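Local coordinates for protein intimin (PDB 1F00) that is a bacterial adhesin that probably attaches enteropathogenic E. coli to host cells, its C-terminal fragment joining immunoglobulin-like domains to a C-type lectin-like domain, at residues A[243-248]-A[253-258]. Numbering follows the deposited sequence.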
loop_
_atom_site.group_PDB
_atom_site.type_symbol
_atom_site.label_atom_id
_atom_site.label_comp_id
_atom_site.label_asym_id
_atom_site.label_seq_id
_atom_site.Cartn_x
_atom_site.Cartn_y
_atom_site.Cartn_z
ATOM N N VAL A 243 -33.009 3.272 11.872
ATOM C CA VAL A 243 -32.516 4.636 11.675
ATOM C C VAL A 243 -33.307 5.472 12.677
ATOM O O VAL A 243 -34.440 5.122 13.014
ATOM C CB VAL A 243 -32.740 5.201 10.230
ATOM C CG1 VAL A 243 -32.151 4.252 9.198
ATOM C CG2 VAL A 243 -34.213 5.465 9.972
ATOM N N GLN A 244 -32.711 6.561 13.162
ATOM C CA GLN A 244 -33.359 7.440 14.142
ATOM C C GLN A 244 -34.816 7.749 13.778
ATOM O O GLN A 244 -35.131 8.045 12.625
ATOM C CB GLN A 244 -32.581 8.759 14.263
ATOM C CG GLN A 244 -33.030 9.642 15.428
ATOM C CD GLN A 244 -32.546 9.126 16.768
ATOM O OE1 GLN A 244 -33.213 9.297 17.793
ATOM N NE2 GLN A 244 -31.370 8.502 16.774
ATOM N N GLN A 245 -35.701 7.687 14.766
ATOM C CA GLN A 245 -37.117 7.975 14.531
ATOM C C GLN A 245 -37.323 9.456 14.236
ATOM O O GLN A 245 -36.636 10.306 14.806
ATOM C CB GLN A 245 -37.964 7.649 15.770
ATOM C CG GLN A 245 -38.244 6.176 16.051
ATOM C CD GLN A 245 -39.035 6.000 17.340
ATOM O OE1 GLN A 245 -38.677 6.562 18.373
ATOM N NE2 GLN A 245 -40.115 5.223 17.285
ATOM N N THR A 246 -38.260 9.763 13.344
ATOM C CA THR A 246 -38.590 11.154 13.076
ATOM C C THR A 246 -39.614 11.448 14.173
ATOM O O THR A 246 -40.034 10.538 14.900
ATOM C CB THR A 246 -39.284 11.359 11.707
ATOM O OG1 THR A 246 -40.509 10.611 11.677
ATOM C CG2 THR A 246 -38.377 10.914 10.564
ATOM N N ALA A 247 -40.016 12.703 14.311
ATOM C CA ALA A 247 -41.006 13.041 15.326
ATOM C C ALA A 247 -42.271 12.216 15.079
ATOM O O ALA A 247 -42.892 11.707 16.014
ATOM C CB ALA A 247 -41.323 14.531 15.272
ATOM N N GLN A 248 -42.641 12.062 13.812
ATOM C CA GLN A 248 -43.841 11.301 13.488
ATOM C C GLN A 248 -43.709 9.805 13.774
ATOM O O GLN A 248 -44.678 9.176 14.191
ATOM C CB GLN A 248 -44.239 11.517 12.029
ATOM C CG GLN A 248 -45.578 10.883 11.689
ATOM C CD GLN A 248 -46.675 11.295 12.665
ATOM O OE1 GLN A 248 -47.058 12.468 12.728
ATOM N NE2 GLN A 248 -47.177 10.330 13.438
ATOM N N GLY A 253 -44.972 4.919 17.212
ATOM C CA GLY A 253 -44.310 3.693 17.624
ATOM C C GLY A 253 -43.685 2.867 16.506
ATOM O O GLY A 253 -43.675 1.640 16.576
ATOM N N VAL A 254 -43.161 3.535 15.483
ATOM C CA VAL A 254 -42.522 2.843 14.364
ATOM C C VAL A 254 -41.216 3.540 13.998
ATOM O O VAL A 254 -40.888 4.595 14.544
ATOM C CB VAL A 254 -43.438 2.814 13.110
ATOM C CG1 VAL A 254 -44.777 2.186 13.467
ATOM C CG2 VAL A 254 -43.629 4.227 12.552
ATOM N N ALA A 255 -40.461 2.931 13.091
ATOM C CA ALA A 255 -39.206 3.507 12.637
ATOM C C ALA A 255 -38.914 3.008 11.238
ATOM O O ALA A 255 -39.541 2.053 10.761
ATOM C CB ALA A 255 -38.063 3.114 13.579
ATOM N N SER A 256 -37.968 3.665 10.579
ATOM C CA SER A 256 -37.564 3.269 9.247
ATOM C C SER A 256 -36.273 2.481 9.366
ATOM O O SER A 256 -35.646 2.450 10.433
ATOM C CB SER A 256 -37.352 4.498 8.360
ATOM O OG SER A 256 -38.591 5.124 8.086
ATOM N N THR A 257 -35.893 1.829 8.273
ATOM C CA THR A 257 -34.670 1.041 8.239
ATOM C C THR A 257 -34.017 1.147 6.868
ATOM O O THR A 257 -34.641 1.574 5.885
ATOM C CB THR A 257 -34.945 -0.461 8.475
ATOM O OG1 THR A 257 -35.714 -0.970 7.378
ATOM C CG2 THR A 257 -35.706 -0.692 9.788
ATOM N N TYR A 258 -32.745 0.775 6.818
ATOM C CA TYR A 258 -32.002 0.743 5.574
ATOM C C TYR A 258 -31.192 -0.537 5.702
ATOM O O TYR A 258 -30.732 -0.885 6.794
ATOM C CB TYR A 258 -31.073 1.948 5.420
ATOM C CG TYR A 258 -30.381 1.968 4.074
ATOM C CD1 TYR A 258 -31.019 2.484 2.939
ATOM C CD2 TYR A 258 -29.097 1.445 3.925
ATOM C CE1 TYR A 258 -30.390 2.478 1.690
ATOM C CE2 TYR A 258 -28.460 1.431 2.684
ATOM C CZ TYR A 258 -29.108 1.950 1.572
ATOM O OH TYR A 258 -28.466 1.937 0.353
HETATM O O HOH W 1 -36.967 5.986 11.547
#
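With CG of Gln245 anti to its own carbonyl carbon (chi1 -76°) and the chain extended beyond it, the amide reaches Val254; in Val243 CG1 takes that place (chi1 -54°), leaving CG2 between N and the carbonyl carbon, against Ser256 CB. Both pairs belong to the C-type lectin-like domain, where the chain leaves strand 240-242, makes the short helix 247-252 and returns antiparallel as strand 254-259. Val243 N donates to Ser256 O at 3.1 Å, while Val243 CG2 packs 3.7 Å from Ser256 CB. Water 1 links the two segments: it accepts from Ser256 N at 2.7 Å and lies 3.0 Å from Gln244 O. The Ser256 hydroxyl turns elsewhere, to Asn267. Thr246 then N-caps the helix, and Gly253 closes it in a Schellman motif, the positive phi turning the chain into the strand. The Gln245 side chain adds a bond to the strand backbone, its CG lying 3.9 Å from Ala255 CB, a methyl that also touches Tyr196. Gln245 NE2 donates to Val254 O at 2.9 Å; Val254 O lies close to the amide plane of Gln245, whereas NE2 approaches from above the carbonyl plane, 43° out of it.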